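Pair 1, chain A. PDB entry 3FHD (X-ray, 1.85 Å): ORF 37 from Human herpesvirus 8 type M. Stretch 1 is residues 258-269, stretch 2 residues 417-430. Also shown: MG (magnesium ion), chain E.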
# COMPACT_ATOMS: atom_id res chain seq x y z
N PHE A 258 -11.76 9.57 4.92
CA PHE A 258 -11.79 8.35 5.70
C PHE A 258 -12.70 8.53 6.93
O PHE A 258 -12.44 9.39 7.79
CB PHE A 258 -10.38 7.98 6.16
CG PHE A 258 -9.44 7.59 5.05
CD1 PHE A 258 -9.50 6.32 4.48
CD2 PHE A 258 -8.46 8.47 4.62
CE1 PHE A 258 -8.62 5.93 3.46
CE2 PHE A 258 -7.55 8.09 3.58
CZ PHE A 258 -7.64 6.81 3.01
N ASP A 259 -13.77 7.75 7.03
CA ASP A 259 -14.56 7.70 8.26
C ASP A 259 -13.66 7.17 9.39
O ASP A 259 -12.88 6.24 9.17
CB ASP A 259 -15.76 6.76 8.07
CG ASP A 259 -16.77 6.84 9.20
OD1 ASP A 259 -17.25 7.96 9.49
OD2 ASP A 259 -17.11 5.79 9.79
N PRO A 260 -13.77 7.77 10.60
CA PRO A 260 -13.04 7.21 11.76
C PRO A 260 -13.28 5.70 11.98
O PRO A 260 -12.47 5.06 12.64
CB PRO A 260 -13.58 8.01 12.95
CG PRO A 260 -14.79 8.73 12.45
CD PRO A 260 -14.54 8.97 10.99
N ASN A 261 -14.35 5.14 11.42
CA ASN A 261 -14.63 3.71 11.49
C ASN A 261 -14.62 2.98 10.12
O ASN A 261 -15.37 2.02 9.89
CB ASN A 261 -15.97 3.50 12.17
CG ASN A 261 -15.96 3.92 13.64
OD1 ASN A 261 -15.11 3.47 14.42
ND2 ASN A 261 -16.89 4.79 14.02
N CYS A 262 -13.78 3.45 9.20
CA CYS A 262 -13.66 2.78 7.89
C CYS A 262 -12.99 1.41 8.08
O CYS A 262 -12.43 1.12 9.14
CB CYS A 262 -12.87 3.66 6.93
SG CYS A 262 -11.23 4.00 7.48
N LYS A 263 -13.08 0.55 7.06
CA LYS A 263 -12.44 -0.76 7.11
C LYS A 263 -11.43 -0.79 5.97
O LYS A 263 -11.78 -0.57 4.82
CB LYS A 263 -13.45 -1.89 6.95
CG LYS A 263 -14.42 -2.06 8.15
CD LYS A 263 -15.34 -3.27 7.94
CE LYS A 263 -16.20 -3.58 9.17
NZ LYS A 263 -15.35 -3.84 10.38
N VAL A 264 -10.17 -1.03 6.30
CA VAL A 264 -9.12 -0.96 5.26
C VAL A 264 -8.60 -2.37 4.94
O VAL A 264 -8.22 -3.11 5.85
CB VAL A 264 -7.97 0.04 5.68
CG1 VAL A 264 -6.85 0.05 4.63
CG2 VAL A 264 -8.56 1.46 5.90
N TYR A 265 -8.53 -2.73 3.64
CA TYR A 265 -8.06 -4.07 3.24
C TYR A 265 -6.82 -4.05 2.32
O TYR A 265 -6.79 -3.32 1.32
CB TYR A 265 -9.16 -4.88 2.51
CG TYR A 265 -10.46 -5.12 3.26
CD1 TYR A 265 -10.83 -6.41 3.66
CD2 TYR A 265 -11.36 -4.07 3.50
CE1 TYR A 265 -12.05 -6.63 4.33
CE2 TYR A 265 -12.58 -4.28 4.15
CZ TYR A 265 -12.91 -5.56 4.56
OH TYR A 265 -14.10 -5.76 5.22
N GLU A 266 -5.79 -4.81 2.71
CA GLU A 266 -4.66 -5.10 1.85
C GLU A 266 -4.94 -6.46 1.15
O GLU A 266 -5.14 -7.45 1.82
CB GLU A 266 -3.38 -5.15 2.68
CG GLU A 266 -2.13 -5.60 1.95
CD GLU A 266 -1.81 -4.81 0.66
OE1 GLU A 266 -1.93 -3.55 0.60
OE2 GLU A 266 -1.39 -5.48 -0.29
N ILE A 267 -4.92 -6.47 -0.18
CA ILE A 267 -5.32 -7.66 -0.95
C ILE A 267 -4.08 -8.45 -1.38
O ILE A 267 -3.12 -7.86 -1.86
CB ILE A 267 -6.19 -7.25 -2.17
CG1 ILE A 267 -7.57 -6.78 -1.69
CG2 ILE A 267 -6.32 -8.40 -3.23
CD1 ILE A 267 -8.29 -5.91 -2.66
N LYS A 268 -4.06 -9.78 -1.17
CA LYS A 268 -2.97 -10.66 -1.66
C LYS A 268 -3.59 -11.84 -2.42
O LYS A 268 -4.70 -12.24 -2.10
CB LYS A 268 -2.14 -11.24 -0.49
CG LYS A 268 -1.51 -10.19 0.43
CD LYS A 268 -0.49 -9.38 -0.37
CE LYS A 268 0.07 -8.24 0.49
NZ LYS A 268 0.87 -7.30 -0.32
N CYS A 269 -2.92 -12.36 -3.43
CA CYS A 269 -3.41 -13.56 -4.11
C CYS A 269 -2.41 -14.68 -3.93
O CYS A 269 -1.19 -14.42 -3.92
CB CYS A 269 -3.69 -13.28 -5.58
SG CYS A 269 -4.79 -11.91 -5.86
N PRO A 417 -13.68 15.31 16.27
CA PRO A 417 -13.20 13.93 16.39
C PRO A 417 -14.31 13.02 16.96
O PRO A 417 -15.04 13.41 17.87
CB PRO A 417 -12.00 14.05 17.33
CG PRO A 417 -12.26 15.30 18.12
CD PRO A 417 -12.96 16.23 17.18
N ARG A 418 -14.43 11.84 16.36
CA ARG A 418 -15.51 10.89 16.65
C ARG A 418 -14.90 9.65 17.32
O ARG A 418 -13.70 9.40 17.19
CB ARG A 418 -16.26 10.49 15.36
CG ARG A 418 -16.71 11.66 14.40
CD ARG A 418 -17.72 12.70 15.00
NE ARG A 418 -18.91 12.12 15.62
CZ ARG A 418 -20.08 11.89 15.01
NH1 ARG A 418 -20.26 12.18 13.72
NH2 ARG A 418 -21.08 11.35 15.69
N LEU A 419 -15.74 8.90 18.04
CA LEU A 419 -15.32 7.69 18.76
C LEU A 419 -15.08 6.52 17.80
O LEU A 419 -15.95 6.15 17.00
CB LEU A 419 -16.34 7.30 19.84
N GLY A 420 -13.87 5.97 17.85
CA GLY A 420 -13.58 4.76 17.10
C GLY A 420 -12.37 4.93 16.24
O GLY A 420 -12.04 6.04 15.84
N SER A 421 -11.68 3.83 15.98
CA SER A 421 -10.56 3.86 15.07
C SER A 421 -10.84 2.89 13.93
O SER A 421 -11.69 2.01 14.03
CB SER A 421 -9.21 3.58 15.76
OG SER A 421 -9.19 2.33 16.46
N PRO A 422 -10.18 3.10 12.80
CA PRO A 422 -10.40 2.17 11.68
C PRO A 422 -9.96 0.74 12.02
O PRO A 422 -9.22 0.53 12.98
CB PRO A 422 -9.56 2.77 10.56
CG PRO A 422 -9.41 4.24 10.96
CD PRO A 422 -9.26 4.18 12.44
N LYS A 423 -10.49 -0.23 11.27
CA LYS A 423 -10.07 -1.63 11.36
C LYS A 423 -9.37 -2.06 10.06
O LYS A 423 -9.74 -1.60 8.98
CB LYS A 423 -11.28 -2.54 11.67
CG LYS A 423 -12.04 -2.15 12.91
CD LYS A 423 -11.33 -2.62 14.19
CE LYS A 423 -12.13 -2.24 15.44
NZ LYS A 423 -12.18 -0.74 15.73
N TYR A 424 -8.36 -2.93 10.21
CA TYR A 424 -7.44 -3.36 9.11
C TYR A 424 -7.53 -4.85 8.89
O TYR A 424 -7.74 -5.63 9.85
CB TYR A 424 -5.99 -2.93 9.40
CG TYR A 424 -5.92 -1.44 9.64
CD1 TYR A 424 -5.88 -0.54 8.56
CD2 TYR A 424 -6.02 -0.94 10.95
CE1 TYR A 424 -5.89 0.84 8.81
CE2 TYR A 424 -6.02 0.44 11.20
CZ TYR A 424 -5.97 1.31 10.13
OH TYR A 424 -5.97 2.67 10.41
N TYR A 425 -7.38 -5.25 7.64
CA TYR A 425 -7.51 -6.66 7.24
C TYR A 425 -6.56 -7.00 6.10
O TYR A 425 -6.20 -6.13 5.28
CB TYR A 425 -8.93 -6.97 6.75
CG TYR A 425 -10.03 -6.57 7.71
CD1 TYR A 425 -10.49 -7.45 8.70
CD2 TYR A 425 -10.60 -5.30 7.64
CE1 TYR A 425 -11.52 -7.06 9.59
CE2 TYR A 425 -11.60 -4.90 8.50
CZ TYR A 425 -12.06 -5.78 9.48
OH TYR A 425 -13.06 -5.33 10.32
N ILE A 426 -6.15 -8.26 6.06
CA ILE A 426 -5.57 -8.81 4.85
C ILE A 426 -6.63 -9.69 4.21
O ILE A 426 -7.18 -10.59 4.86
CB ILE A 426 -4.30 -9.60 5.12
CG1 ILE A 426 -3.19 -8.67 5.65
CG2 ILE A 426 -3.83 -10.34 3.85
CD1 ILE A 426 -2.08 -9.42 6.43
N ALA A 427 -6.92 -9.40 2.93
CA ALA A 427 -7.88 -10.17 2.14
C ALA A 427 -7.11 -11.05 1.15
O ALA A 427 -6.52 -10.54 0.21
CB ALA A 427 -8.81 -9.26 1.41
N THR A 428 -7.18 -12.37 1.34
CA THR A 428 -6.41 -13.32 0.56
C THR A 428 -7.35 -14.04 -0.38
O THR A 428 -8.30 -14.68 0.08
CB THR A 428 -5.75 -14.37 1.49
OG1 THR A 428 -4.77 -13.73 2.33
CG2 THR A 428 -5.04 -15.42 0.67
N GLY A 429 -7.07 -13.94 -1.69
CA GLY A 429 -7.84 -14.63 -2.72
C GLY A 429 -7.15 -15.87 -3.26
O GLY A 429 -5.94 -15.90 -3.40
N PHE A 430 -7.94 -16.90 -3.56
CA PHE A 430 -7.47 -18.18 -4.09
C PHE A 430 -8.24 -18.40 -5.37
O PHE A 430 -9.40 -17.95 -5.49
CB PHE A 430 -7.77 -19.33 -3.12
CG PHE A 430 -7.00 -19.25 -1.82
CD1 PHE A 430 -5.83 -19.98 -1.64
CD2 PHE A 430 -7.47 -18.46 -0.77
CE1 PHE A 430 -5.12 -19.91 -0.46
CE2 PHE A 430 -6.77 -18.40 0.44
CZ PHE A 430 -5.58 -19.12 0.59
MG MG E . -2.04 -5.86 -2.55

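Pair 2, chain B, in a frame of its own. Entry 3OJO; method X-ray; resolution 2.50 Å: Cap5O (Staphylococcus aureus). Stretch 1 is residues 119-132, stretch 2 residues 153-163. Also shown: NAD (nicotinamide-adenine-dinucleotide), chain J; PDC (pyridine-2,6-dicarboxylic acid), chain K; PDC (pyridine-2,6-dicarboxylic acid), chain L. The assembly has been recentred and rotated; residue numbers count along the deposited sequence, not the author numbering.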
# COMPACT_ATOMS: atom_id res chain seq x y z
N LEU B 119 10.29 -36.99 -20.95
CA LEU B 119 8.97 -37.13 -20.35
C LEU B 119 8.28 -38.46 -20.58
O LEU B 119 8.19 -38.93 -21.72
CB LEU B 119 8.04 -35.98 -20.76
CG LEU B 119 8.24 -34.64 -20.04
CD1 LEU B 119 7.23 -33.63 -20.52
CD2 LEU B 119 8.14 -34.80 -18.54
N LYS B 120 7.78 -39.05 -19.50
CA LYS B 120 7.06 -40.32 -19.48
C LYS B 120 5.74 -40.11 -18.73
O LYS B 120 5.63 -39.17 -17.94
CB LYS B 120 7.90 -41.41 -18.77
CG LYS B 120 9.37 -41.53 -19.20
CD LYS B 120 9.59 -42.35 -20.47
CE LYS B 120 11.06 -42.50 -20.82
NZ LYS B 120 11.57 -41.34 -21.62
N LYS B 121 4.73 -40.97 -18.99
CA LYS B 121 3.44 -40.86 -18.30
C LYS B 121 3.61 -41.07 -16.79
O LYS B 121 4.42 -41.91 -16.37
CB LYS B 121 2.40 -41.80 -18.92
CG LYS B 121 1.83 -41.27 -20.23
CD LYS B 121 0.83 -42.19 -20.89
CE LYS B 121 0.06 -41.51 -22.01
NZ LYS B 121 0.93 -41.12 -23.16
N GLY B 122 2.92 -40.23 -16.00
CA GLY B 122 2.97 -40.26 -14.54
C GLY B 122 3.88 -39.22 -13.91
O GLY B 122 3.84 -39.02 -12.69
N ASN B 123 4.71 -38.54 -14.74
CA ASN B 123 5.68 -37.52 -14.32
C ASN B 123 5.07 -36.23 -13.77
O ASN B 123 3.97 -35.83 -14.17
CB ASN B 123 6.66 -37.21 -15.46
CG ASN B 123 7.69 -38.29 -15.74
OD1 ASN B 123 7.78 -39.32 -15.04
ND2 ASN B 123 8.49 -38.05 -16.76
N THR B 124 5.81 -35.57 -12.85
CA THR B 124 5.44 -34.29 -12.25
C THR B 124 6.45 -33.21 -12.63
O THR B 124 7.66 -33.44 -12.53
CB THR B 124 5.25 -34.41 -10.73
OG1 THR B 124 4.39 -35.52 -10.46
CG2 THR B 124 4.66 -33.14 -10.10
N ILE B 125 5.96 -32.05 -13.09
CA ILE B 125 6.78 -30.88 -13.41
C ILE B 125 6.41 -29.80 -12.42
O ILE B 125 5.25 -29.38 -12.36
CB ILE B 125 6.64 -30.38 -14.89
CG1 ILE B 125 6.78 -31.53 -15.95
CG2 ILE B 125 7.53 -29.17 -15.17
CD1 ILE B 125 8.02 -32.26 -16.04
N ILE B 126 7.38 -29.39 -11.60
CA ILE B 126 7.25 -28.32 -10.63
C ILE B 126 8.08 -27.15 -11.11
O ILE B 126 9.24 -27.33 -11.46
CB ILE B 126 7.61 -28.72 -9.18
CG1 ILE B 126 6.80 -29.95 -8.72
CG2 ILE B 126 7.42 -27.52 -8.21
CD1 ILE B 126 7.42 -30.69 -7.54
N VAL B 127 7.47 -25.97 -11.17
CA VAL B 127 8.17 -24.75 -11.53
C VAL B 127 8.31 -23.96 -10.22
O VAL B 127 7.30 -23.55 -9.64
CB VAL B 127 7.48 -23.99 -12.68
CG1 VAL B 127 8.23 -22.72 -13.04
CG2 VAL B 127 7.36 -24.88 -13.91
N GLU B 128 9.55 -23.89 -9.69
CA GLU B 128 9.85 -23.18 -8.44
C GLU B 128 10.23 -21.71 -8.69
O GLU B 128 10.15 -20.89 -7.78
CB GLU B 128 10.95 -23.89 -7.65
CG GLU B 128 10.45 -24.96 -6.70
CD GLU B 128 11.48 -25.52 -5.74
OE1 GLU B 128 12.67 -25.12 -5.84
OE2 GLU B 128 11.11 -26.38 -4.91
N SER B 129 10.65 -21.39 -9.91
CA SER B 129 11.04 -20.07 -10.39
C SER B 129 9.85 -19.11 -10.38
O SER B 129 8.70 -19.55 -10.50
CB SER B 129 11.56 -20.18 -11.82
OG SER B 129 12.61 -21.12 -11.92
N THR B 130 10.12 -17.81 -10.30
CA THR B 130 9.07 -16.81 -10.32
C THR B 130 8.48 -16.74 -11.70
O THR B 130 9.22 -16.60 -12.67
CB THR B 130 9.59 -15.46 -9.82
OG1 THR B 130 10.01 -15.67 -8.47
CG2 THR B 130 8.53 -14.36 -9.88
N ILE B 131 7.15 -16.91 -11.80
CA ILE B 131 6.50 -16.87 -13.10
C ILE B 131 5.33 -15.91 -13.14
O ILE B 131 4.62 -15.76 -12.13
CB ILE B 131 6.17 -18.27 -13.65
CG1 ILE B 131 5.19 -19.02 -12.73
CG2 ILE B 131 7.45 -19.07 -13.97
CD1 ILE B 131 4.87 -20.39 -13.15
N ALA B 132 5.11 -15.27 -14.31
CA ALA B 132 4.00 -14.35 -14.52
C ALA B 132 2.69 -15.12 -14.44
O ALA B 132 2.68 -16.30 -14.77
CB ALA B 132 4.13 -13.66 -15.87
N GLU B 153 -3.86 -36.20 -15.67
CA GLU B 153 -4.06 -37.59 -16.04
C GLU B 153 -2.72 -38.28 -16.29
O GLU B 153 -2.34 -39.17 -15.53
CB GLU B 153 -4.99 -37.70 -17.27
CG GLU B 153 -5.98 -38.85 -17.18
CD GLU B 153 -7.24 -38.67 -18.01
OE1 GLU B 153 -8.09 -37.84 -17.61
OE2 GLU B 153 -7.45 -39.47 -18.95
N ASP B 154 -2.00 -37.83 -17.34
CA ASP B 154 -0.70 -38.37 -17.77
C ASP B 154 0.50 -37.71 -17.04
O ASP B 154 1.45 -38.41 -16.69
CB ASP B 154 -0.53 -38.24 -19.29
CG ASP B 154 -1.65 -38.80 -20.13
OD1 ASP B 154 -2.08 -39.93 -19.87
OD2 ASP B 154 -2.04 -38.13 -21.11
N ILE B 155 0.47 -36.37 -16.87
CA ILE B 155 1.52 -35.60 -16.18
C ILE B 155 0.94 -34.55 -15.24
O ILE B 155 -0.15 -34.01 -15.49
CB ILE B 155 2.61 -34.99 -17.10
CG1 ILE B 155 2.02 -34.14 -18.22
CG2 ILE B 155 3.63 -35.99 -17.56
CD1 ILE B 155 1.99 -32.69 -17.84
N TYR B 156 1.70 -34.19 -14.21
CA TYR B 156 1.24 -33.23 -13.23
C TYR B 156 2.03 -31.94 -13.26
O TYR B 156 3.26 -31.96 -13.22
CB TYR B 156 1.16 -33.86 -11.84
CG TYR B 156 0.40 -35.17 -11.86
CD1 TYR B 156 -0.99 -35.19 -12.03
CD2 TYR B 156 1.07 -36.39 -11.81
CE1 TYR B 156 -1.69 -36.39 -12.12
CE2 TYR B 156 0.37 -37.60 -11.89
CZ TYR B 156 -1.00 -37.60 -12.05
OH TYR B 156 -1.69 -38.78 -12.14
N LEU B 157 1.31 -30.81 -13.40
CA LEU B 157 1.90 -29.48 -13.47
C LEU B 157 1.64 -28.68 -12.19
O LEU B 157 0.50 -28.33 -11.89
CB LEU B 157 1.38 -28.72 -14.70
CG LEU B 157 1.74 -29.20 -16.11
CD1 LEU B 157 1.26 -28.18 -17.14
CD2 LEU B 157 3.23 -29.42 -16.26
N VAL B 158 2.71 -28.42 -11.41
CA VAL B 158 2.69 -27.68 -10.15
C VAL B 158 3.58 -26.42 -10.22
O VAL B 158 4.72 -26.50 -10.68
CB VAL B 158 3.17 -28.56 -8.95
CG1 VAL B 158 3.11 -27.80 -7.62
CG2 VAL B 158 2.42 -29.88 -8.87
N HIS B 159 3.08 -25.28 -9.72
CA HIS B 159 3.86 -24.08 -9.49
C HIS B 159 3.95 -23.99 -7.99
O HIS B 159 2.93 -23.86 -7.32
CB HIS B 159 3.24 -22.79 -10.05
CG HIS B 159 4.04 -21.55 -9.70
ND1 HIS B 159 5.41 -21.48 -9.94
CD2 HIS B 159 3.64 -20.38 -9.14
CE1 HIS B 159 5.79 -20.29 -9.50
NE2 HIS B 159 4.76 -19.59 -9.02
N CYS B 160 5.15 -24.15 -7.45
CA CYS B 160 5.39 -23.96 -6.04
C CYS B 160 6.49 -22.90 -5.93
O CYS B 160 7.66 -23.19 -6.16
CB CYS B 160 5.75 -25.24 -5.31
SG CYS B 160 6.28 -24.95 -3.60
N PRO B 161 6.12 -21.64 -5.65
CA PRO B 161 7.13 -20.58 -5.57
C PRO B 161 8.13 -20.77 -4.44
O PRO B 161 7.79 -20.92 -3.27
CB PRO B 161 6.32 -19.29 -5.42
CG PRO B 161 4.92 -19.66 -5.63
CD PRO B 161 4.78 -21.12 -5.37
N GLU B 162 9.39 -20.79 -4.84
CA GLU B 162 10.48 -21.00 -3.91
C GLU B 162 11.17 -19.69 -3.53
O GLU B 162 11.55 -18.90 -4.40
CB GLU B 162 11.45 -22.07 -4.42
CG GLU B 162 12.32 -22.70 -3.35
CD GLU B 162 11.58 -23.47 -2.28
OE1 GLU B 162 11.61 -24.72 -2.33
OE2 GLU B 162 11.05 -22.82 -1.35
N ARG B 163 11.30 -19.47 -2.23
CA ARG B 163 11.92 -18.29 -1.68
C ARG B 163 12.76 -18.74 -0.51
O ARG B 163 12.23 -19.29 0.45
CB ARG B 163 10.85 -17.28 -1.27
CG ARG B 163 11.40 -15.94 -0.79
CD ARG B 163 10.32 -14.91 -0.57
NE ARG B 163 9.27 -15.38 0.34
CZ ARG B 163 8.00 -14.99 0.30
NH1 ARG B 163 7.60 -14.09 -0.60
NH2 ARG B 163 7.12 -15.47 1.17
PA NAD J . 20.70 -18.35 -9.58
O1A NAD J . 21.21 -17.45 -10.64
O2A NAD J . 21.54 -18.29 -8.37
O5B NAD J . 20.68 -19.85 -10.16
C5B NAD J . 20.20 -20.15 -11.44
C4B NAD J . 21.03 -21.29 -11.97
O4B NAD J . 20.32 -21.93 -13.02
C3B NAD J . 22.39 -20.85 -12.53
O3B NAD J . 23.40 -21.73 -12.03
C2B NAD J . 22.24 -21.09 -14.02
O2B NAD J . 23.45 -21.42 -14.67
C1B NAD J . 21.23 -22.23 -14.07
N9A NAD J . 20.52 -22.25 -15.36
C8A NAD J . 20.09 -21.16 -16.08
N7A NAD J . 19.39 -21.59 -17.15
C5A NAD J . 19.38 -22.95 -17.12
C6A NAD J . 18.82 -23.89 -17.98
N6A NAD J . 18.15 -23.46 -19.06
N1A NAD J . 18.96 -25.24 -17.70
C2A NAD J . 19.64 -25.66 -16.56
N3A NAD J . 20.19 -24.72 -15.71
C4A NAD J . 20.06 -23.39 -15.99
O3 NAD J . 19.15 -17.98 -9.29
PN NAD J . 18.38 -18.35 -7.93
O1N NAD J . 18.71 -17.30 -6.93
O2N NAD J . 18.60 -19.79 -7.62
O5D NAD J . 16.86 -18.12 -8.32
C5D NAD J . 16.33 -18.59 -9.54
C4D NAD J . 14.94 -17.99 -9.69
O4D NAD J . 14.10 -18.40 -8.62
C3D NAD J . 14.90 -16.47 -9.60
O3D NAD J . 15.36 -15.75 -10.73
C2D NAD J . 13.42 -16.27 -9.34
O2D NAD J . 12.72 -16.64 -10.50
C1D NAD J . 13.16 -17.38 -8.34
N1N NAD J . 13.31 -16.79 -6.99
C2N NAD J . 14.48 -16.86 -6.28
C3N NAD J . 14.57 -16.25 -5.02
C7N NAD J . 15.65 -16.66 -4.05
O7N NAD J . 15.27 -16.91 -2.71
N7N NAD J . 16.92 -16.76 -4.46
C4N NAD J . 13.47 -15.54 -4.50
C5N NAD J . 12.30 -15.45 -5.24
C6N NAD J . 12.24 -16.06 -6.49
N1 PDC K . 12.59 -12.47 1.80
C2 PDC K . 11.63 -13.21 2.39
C3 PDC K . 11.73 -14.60 2.57
C4 PDC K . 12.91 -15.22 2.18
C5 PDC K . 13.90 -14.43 1.56
C6 PDC K . 13.71 -13.06 1.39
C7 PDC K . 10.43 -12.54 2.84
O1 PDC K . 10.39 -11.31 2.64
O2 PDC K . 9.47 -13.34 3.43
C8 PDC K . 14.74 -12.25 0.74
O3 PDC K . 15.77 -12.72 0.33
O4 PDC K . 14.54 -10.96 0.58
N1 PDC L . 9.00 -9.66 0.66
C2 PDC L . 8.42 -8.65 1.32
C3 PDC L . 7.22 -8.16 0.81
C4 PDC L . 6.75 -8.75 -0.39
C5 PDC L . 7.43 -9.81 -1.01
C6 PDC L . 8.57 -10.25 -0.41
C7 PDC L . 9.13 -8.18 2.55
O1 PDC L . 8.67 -7.29 3.24
O2 PDC L . 10.30 -8.80 2.89
C8 PDC L . 9.42 -11.37 -0.87
O3 PDC L . 9.14 -12.05 -1.86
O4 PDC L . 10.53 -11.64 -0.15
O HOH W 1 10.48 -18.43 -6.83

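The sharpest difference between the two pairs lies where their ladders of hydrogen bonds end. In pair 1 the ladder runs on without a break: Ala A427 N donates to Glu A266 O at 2.9 Å, Lys A268 N to Ala A427 O at 2.9 Å, and Gly A429 N to Lys A268 O at 2.9 Å. In pair 2 the strands stop at Val B127 and His B159, and a side chain enters the ladder. His B159 ND1 donates to Val B127 O at 2.8 Å, so this carbonyl serves both the imidazole and Cys B160 N, the latter at 3.1 Å.

Before that point the two are nearly the same object. Each is a pair of adjacent parallel strands, crossing at -27° in pair 1 and -16° in pair 2, and fourteen central residues superpose with an RMSD of 0.5 Å. Val A264 falls on Ile B125, and its amide donates to Lys A423 O at 2.8 Å just as Ile B125 N donates to Tyr B156 O at 2.7 Å. Tyr A425 N in turn donates to Val A264 O, and Val B158 N to Ile B125 O, each at 2.9 Å. Parallel pairing thus fixes the backbone and leaves the side chains to vary.

The approach to the strands is a turn in both, type I from Asp A259 to Cys A262 and type II from Lys B120 to Asn B123. Asn A261 matches Gly B122. The asparagine side chain reaches across to make a weak hydrogen bond, ND2 to Leu A419 O at 3.4 Å; the glycine uses its backbone, with a very short hydrogen bond of 2.4 Å from Gly B122 N to Asp B154 O. The backbone angles of Gly B122 themselves call for glycine, since a CB would be jammed against the preceding carbonyl.

On one face of the sheet, pair 1 fills space with aromatic rings. Tyr A265 and Tyr A425 form an offset stack, centroids 4.8 Å apart and planes at 23°, and Lys A263 NZ donates to Tyr A425 OH at 2.7 Å. The matching Ile B126 and Val B158 pack as aliphatic neighbours, Ile B126 CG1 lying 3.9 Å from Val B158 CB. The large ring in pair 2 instead sits two residues earlier, at the preceding bridge on this face, on Tyr B156, which matches Lys A423; Thr B124 OG1 lies at its edge, 3.7 Å from Tyr B156 CD2.

The opposite face keeps its first bridge most faithfully. The side-chain centres of Val A264 and Ile B125 lie 0.6 Å apart, and each packs against the side chain of its bridge partner: Val A264 CB is 3.6 Å from the larger Tyr A424, at CD1, and Ile B125 CB is 3.8 Å from CD2 of Leu B157, a side chain of its own size. At the next bridge on this face the chemistry parts. Glu A266 leads its carboxylate away from the partner strand to bind magnesium through OE2 at 2.4 Å, whereas the matching Val B127 stays apolar beside His B159, whose ring face is covered by Ile B131.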